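Local coordinates for glutathione S-transferase family protein (Pseudomonas putida, PDB 3LXZ) that probably catalyses the conjugation of reduced glutathione to a wide range of hydrophobic electrophiles, as a dimeric member of the glutathione S-transferase superfamily, at residues L99-P104 with A128-G133; Y14-L19 with C160-L165. All blocks are in the same frame, centred on the assembly; numbering follows the deposited sequence.

Contact 1: residues L99-P104 with A128-G133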
loop_
_atom_site.group_PDB
_atom_site.type_symbol
_atom_site.label_atom_id
_atom_site.label_comp_id
_atom_site.label_asym_id
_atom_site.label_seq_id
_atom_site.Cartn_x
_atom_site.Cartn_y
_atom_site.Cartn_z
ATOM N N LEU A 99 -1.629 5.515 -0.749
ATOM C CA LEU A 99 -2.969 4.952 -0.905
ATOM C C LEU A 99 -4.021 6.055 -0.970
ATOM O O LEU A 99 -5.078 5.856 -1.567
ATOM C CB LEU A 99 -3.314 4.057 0.303
ATOM C CG LEU A 99 -2.907 2.576 0.216
ATOM C CD1 LEU A 99 -1.467 2.453 -0.040
ATOM C CD2 LEU A 99 -3.316 1.764 1.460
ATOM N N TYR A 100 -3.755 7.197 -0.345
ATOM C CA TYR A 100 -4.844 8.165 -0.165
ATOM C C TYR A 100 -4.665 9.431 -0.954
ATOM O O TYR A 100 -5.591 10.274 -1.004
ATOM C CB TYR A 100 -5.111 8.480 1.326
ATOM C CG TYR A 100 -5.239 7.212 2.133
ATOM C CD1 TYR A 100 -6.129 6.213 1.738
ATOM C CD2 TYR A 100 -4.426 6.996 3.228
ATOM C CE1 TYR A 100 -6.221 5.000 2.450
ATOM C CE2 TYR A 100 -4.497 5.815 3.952
ATOM C CZ TYR A 100 -5.396 4.819 3.551
ATOM O OH TYR A 100 -5.438 3.664 4.296
ATOM N N ILE A 101 -3.521 9.556 -1.619
ATOM C CA ILE A 101 -3.279 10.708 -2.518
ATOM C C ILE A 101 -2.885 10.223 -3.900
ATOM O O ILE A 101 -3.594 10.487 -4.866
ATOM C CB ILE A 101 -2.279 11.728 -1.942
ATOM C CG1 ILE A 101 -2.879 12.368 -0.676
ATOM C CG2 ILE A 101 -1.922 12.772 -3.018
ATOM C CD1 ILE A 101 -2.033 13.465 -0.070
ATOM N N GLU A 102 -1.811 9.437 -3.991
ATOM C CA GLU A 102 -1.349 9.003 -5.311
ATOM C C GLU A 102 -2.364 8.129 -6.095
ATOM O O GLU A 102 -2.683 8.431 -7.238
ATOM C CB GLU A 102 0.011 8.323 -5.214
ATOM C CG GLU A 102 0.836 8.448 -6.576
ATOM C CD GLU A 102 0.330 7.612 -7.755
ATOM O OE1 GLU A 102 -0.206 6.483 -7.553
ATOM O OE2 GLU A 102 0.524 8.071 -8.913
ATOM N N LEU A 103 -2.871 7.060 -5.469
ATOM C CA LEU A 103 -3.802 6.163 -6.147
ATOM C C LEU A 103 -5.097 6.846 -6.554
ATOM O O LEU A 103 -5.515 6.708 -7.708
ATOM C CB LEU A 103 -4.085 4.880 -5.355
ATOM C CG LEU A 103 -2.845 3.966 -5.140
ATOM C CD1 LEU A 103 -3.334 2.671 -4.494
ATOM C CD2 LEU A 103 -2.086 3.700 -6.434
ATOM N N PRO A 104 -5.725 7.619 -5.653
ATOM C CA PRO A 104 -6.914 8.293 -6.182
ATOM C C PRO A 104 -6.619 9.291 -7.310
ATOM O O PRO A 104 -7.403 9.388 -8.254
ATOM C CB PRO A 104 -7.516 9.012 -4.977
ATOM C CG PRO A 104 -6.587 8.866 -3.881
ATOM C CD PRO A 104 -5.516 7.875 -4.215
ATOM N N ALA A 128 -13.578 12.989 -3.352
ATOM C CA ALA A 128 -13.762 12.676 -1.940
ATOM C C ALA A 128 -12.471 12.038 -1.382
ATOM O O ALA A 128 -12.017 12.384 -0.274
ATOM C CB ALA A 128 -14.980 11.743 -1.741
ATOM N N ASP A 129 -11.887 11.121 -2.145
ATOM C CA ASP A 129 -10.660 10.426 -1.691
ATOM C C ASP A 129 -9.472 11.387 -1.517
ATOM O O ASP A 129 -8.715 11.277 -0.534
ATOM C CB ASP A 129 -10.283 9.284 -2.638
ATOM C CG ASP A 129 -11.165 8.068 -2.486
ATOM O OD1 ASP A 129 -11.869 7.922 -1.461
ATOM O OD2 ASP A 129 -11.124 7.211 -3.396
ATOM N N LEU A 130 -9.305 12.311 -2.466
ATOM C CA LEU A 130 -8.225 13.304 -2.392
ATOM C C LEU A 130 -8.404 14.319 -1.287
ATOM O O LEU A 130 -7.467 14.634 -0.544
ATOM C CB LEU A 130 -8.025 14.007 -3.720
ATOM C CG LEU A 130 -7.304 13.078 -4.694
ATOM C CD1 LEU A 130 -7.438 13.540 -6.099
ATOM C CD2 LEU A 130 -5.846 12.992 -4.285
ATOM N N LEU A 131 -9.626 14.814 -1.152
ATOM C CA LEU A 131 -9.928 15.666 -0.025
ATOM C C LEU A 131 -9.584 14.953 1.294
ATOM O O LEU A 131 -9.012 15.554 2.193
ATOM C CB LEU A 131 -11.400 16.078 -0.040
ATOM C CG LEU A 131 -11.753 17.157 -1.051
ATOM C CD1 LEU A 131 -13.255 17.480 -0.918
ATOM C CD2 LEU A 131 -10.917 18.472 -0.866
ATOM N N ALA A 132 -9.918 13.670 1.409
ATOM C CA ALA A 132 -9.617 12.980 2.666
ATOM C C ALA A 132 -8.113 12.718 2.806
ATOM O O ALA A 132 -7.544 12.791 3.907
ATOM C CB ALA A 132 -10.436 11.673 2.786
ATOM N N GLY A 133 -7.459 12.455 1.683
ATOM C CA GLY A 133 -6.041 12.106 1.717
ATOM C C GLY A 133 -5.202 13.304 2.097
ATOM O O GLY A 133 -4.242 13.199 2.880
#
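Residues 99-104 and 128-133 are helical segments of the C-terminal helical domain, roughly antiparallel, 145° between their directions, with axes within 8.0 Å. G133 suits such closeness: its CA lies 4.5 Å from the CA of Y100, and any CB on it would collide with the Y100 carbonyl oxygen. G133 CA meets Y100 O at 3.3 Å in a nearly straight CA-H...O contact. The wider pi-type turn at 99-102 and the kink at P104, whose N has no hydrogen to give, make this helix irregular. P104 lays its ring against the other helix, CB touching D129 CB at 3.6 Å. The L130 side chain lies athwart that of I101, L130 CD2 resting on I101 O at 3.4 Å, while I101 CD1 reaches the G133 carbonyl. The end of the Y100 side chain leads away from the other helix, with L99 CB over the centre of one ring face and the hydroxyl hydrogen-bonded to E62 of the second subunit. No hydrogen bond joins the segments: aliphatic groups and carbonyl oxygens pack together, and Y100 O lies against D129 O, two acceptors that can offer each other no bond, so the close approach probably depends on shape, particularly the absent side chain of G133.

Contact 2: residues Y14-L19 with C160-L165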
loop_
_atom_site.group_PDB
_atom_site.type_symbol
_atom_site.label_atom_id
_atom_site.label_comp_id
_atom_site.label_asym_id
_atom_site.label_seq_id
_atom_site.Cartn_x
_atom_site.Cartn_y
_atom_site.Cartn_z
ATOM N N TYR A 14 8.927 5.478 -10.432
ATOM C CA TYR A 14 10.319 5.239 -10.851
ATOM C C TYR A 14 11.191 6.386 -10.328
ATOM O O TYR A 14 12.281 6.149 -9.785
ATOM C CB TYR A 14 10.389 5.156 -12.377
ATOM C CG TYR A 14 11.784 5.024 -13.012
ATOM C CD1 TYR A 14 12.387 3.773 -13.166
ATOM C CD2 TYR A 14 12.445 6.147 -13.536
ATOM C CE1 TYR A 14 13.637 3.636 -13.832
ATOM C CE2 TYR A 14 13.720 6.027 -14.196
ATOM C CZ TYR A 14 14.296 4.788 -14.322
ATOM O OH TYR A 14 15.524 4.674 -14.947
ATOM N N ASN A 15 10.707 7.614 -10.497
ATOM C CA ASN A 15 11.497 8.783 -10.093
ATOM C C ASN A 15 11.797 8.834 -8.589
ATOM O O ASN A 15 12.866 9.296 -8.157
ATOM C CB ASN A 15 10.889 10.082 -10.652
ATOM C CG ASN A 15 11.176 10.256 -12.140
ATOM O OD1 ASN A 15 12.185 9.750 -12.652
ATOM N ND2 ASN A 15 10.300 10.970 -12.837
HETATM N N MSE A 16 10.867 8.314 -7.793
HETATM C CA MSE A 16 11.061 8.173 -6.351
HETATM C C MSE A 16 12.243 7.271 -6.023
HETATM O O MSE A 16 13.085 7.652 -5.220
HETATM C CB MSE A 16 9.769 7.647 -5.697
HETATM C CG MSE A 16 8.546 8.591 -5.723
HETATM SE SE MSE A 16 7.037 7.462 -5.135
HETATM C CE MSE A 16 5.517 8.291 -6.110
ATOM N N VAL A 17 12.329 6.093 -6.647
ATOM C CA VAL A 17 13.497 5.249 -6.419
ATOM C C VAL A 17 14.766 5.913 -6.942
ATOM O O VAL A 17 15.794 5.896 -6.252
ATOM C CB VAL A 17 13.302 3.860 -6.989
ATOM C CG1 VAL A 17 14.556 2.994 -6.699
ATOM C CG2 VAL A 17 12.060 3.226 -6.265
ATOM N N LYS A 18 14.687 6.478 -8.143
ATOM C CA LYS A 18 15.834 7.148 -8.758
ATOM C C LYS A 18 16.398 8.247 -7.857
ATOM O O LYS A 18 17.640 8.303 -7.637
ATOM C CB LYS A 18 15.437 7.671 -10.131
ATOM C CG LYS A 18 16.515 8.417 -10.918
ATOM C CD LYS A 18 16.066 8.500 -12.394
ATOM C CE LYS A 18 17.025 9.309 -13.276
ATOM N NZ LYS A 18 16.439 9.427 -14.647
ATOM N N LEU A 19 15.519 9.084 -7.280
ATOM C CA LEU A 19 16.004 10.107 -6.353
ATOM C C LEU A 19 16.695 9.506 -5.134
ATOM O O LEU A 19 17.710 10.038 -4.681
ATOM C CB LEU A 19 14.892 11.059 -5.931
ATOM C CG LEU A 19 15.276 12.289 -5.099
ATOM C CD1 LEU A 19 16.420 13.086 -5.767
ATOM C CD2 LEU A 19 14.026 13.148 -4.934
ATOM N N CYS A 160 6.950 14.177 -2.808
ATOM C CA CYS A 160 7.279 15.167 -3.807
ATOM C C CYS A 160 6.913 14.718 -5.226
ATOM O O CYS A 160 6.696 15.545 -6.089
ATOM C CB CYS A 160 8.715 15.649 -3.656
ATOM S SG CYS A 160 9.847 14.537 -4.345
ATOM N N PHE A 161 6.788 13.400 -5.451
ATOM C CA PHE A 161 6.370 12.892 -6.747
ATOM C C PHE A 161 4.930 12.386 -6.797
ATOM O O PHE A 161 4.498 11.893 -7.856
ATOM C CB PHE A 161 7.333 11.780 -7.231
ATOM C CG PHE A 161 8.730 12.257 -7.498
ATOM C CD1 PHE A 161 9.001 13.117 -8.569
ATOM C CD2 PHE A 161 9.802 11.792 -6.730
ATOM C CE1 PHE A 161 10.321 13.517 -8.825
ATOM C CE2 PHE A 161 11.118 12.188 -6.996
ATOM C CZ PHE A 161 11.371 13.058 -8.019
ATOM N N SER A 162 4.175 12.530 -5.705
ATOM C CA SER A 162 2.720 12.300 -5.754
ATOM C C SER A 162 1.923 13.618 -5.710
ATOM O O SER A 162 0.940 13.817 -6.455
ATOM C CB SER A 162 2.285 11.453 -4.545
ATOM O OG SER A 162 2.888 10.176 -4.587
ATOM N N VAL A 163 2.313 14.493 -4.808
ATOM C CA VAL A 163 1.517 15.698 -4.503
ATOM C C VAL A 163 1.509 16.683 -5.691
ATOM O O VAL A 163 0.481 17.332 -5.946
ATOM C CB VAL A 163 1.940 16.360 -3.166
ATOM C CG1 VAL A 163 1.247 17.690 -2.973
ATOM C CG2 VAL A 163 1.564 15.435 -1.958
ATOM N N ASP A 164 2.616 16.751 -6.437
ATOM C CA ASP A 164 2.650 17.517 -7.717
ATOM C C ASP A 164 1.602 17.019 -8.717
ATOM O O ASP A 164 0.820 17.811 -9.267
ATOM C CB ASP A 164 4.051 17.497 -8.366
ATOM C CG ASP A 164 4.538 16.072 -8.729
ATOM O OD1 ASP A 164 4.115 15.093 -8.066
ATOM O OD2 ASP A 164 5.342 15.938 -9.689
ATOM N N LEU A 165 1.580 15.710 -8.959
ATOM C CA LEU A 165 0.581 15.155 -9.854
ATOM C C LEU A 165 -0.824 15.257 -9.319
ATOM O O LEU A 165 -1.774 15.475 -10.094
ATOM C CB LEU A 165 0.931 13.717 -10.187
ATOM C CG LEU A 165 2.273 13.518 -10.889
ATOM C CD1 LEU A 165 2.383 12.060 -11.322
ATOM C CD2 LEU A 165 2.456 14.479 -12.104
#
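F161 has CG anti to its carbonyl carbon (chi1 -65°), which sends the ring toward helix 12-23, and M16 has the same first torsion (chi1 -67°) and then runs extended, so that the M16 and F161 side chains lie alongside each other, pointing opposite ways. This is the interdomain interface of the glutathione S-transferase fold: the first helix of the thioredoxin-like N-terminal domain packs on helix 154-174 of the all-helical C-terminal domain. The axes of the two segments stay 10.2 Å apart, a gap that a large flat side chain can bridge. N15 CB sits over the centre of one face of the F161 ring in a CH-pi contact, 4.0 Å from the centroid, and C160 SG covers the opposite face toward its rim. M16 CG approaches F161 CD2 obliquely at 3.6 Å. L19, with CG anti to its backbone N, brings CD2 to F161 CE2 at 3.7 Å. An alanine in place of F161 would probably loosen the interface, because the ring that meets N15, M16 and L19 would be gone. While N15 CB lies on the ring, its amide nitrogen is hydrogen-bonded to S9 O, which gives the polar end of this buried side chain a partner. The F161 carbonyl accepts from N12 ND2, so backbone as well as ring ties this residue to the N-terminal domain. M16, a selenomethionine in this model, also touches T63, a glutathione-binding residue, which places this packing next to the glutathione site. At the end of its extended, apolar chain, the M16 methyl CE lies 3.6 Å from S162 OG, a hydroxyl hydrogen-bonded to the backbone oxygen of M158.

From the N terminus, the chain enters contact 2 first, at residues 14-19 of the thioredoxin-like domain. After the remaining strands and helix 63-73 it passes into the helical domain, where helix 84-106 supplies 99-104 and helix 120-140 returns with 128-133, closing the short loop of contact 1. Only then does helix 154-174 bring 160-165 back to helix 12-23, closing the long loop of contact 2 around the smaller one. Contact 1 is therefore internal to the helical domain, beside the second subunit, whereas contact 2 joins the two domains. They meet where E102 CG packs against S162 OG at 3.3 Å, and the E102 carboxylate, in a salt bridge with R106, also hydrogen-bonds N12 and Y13 of the N-terminal domain.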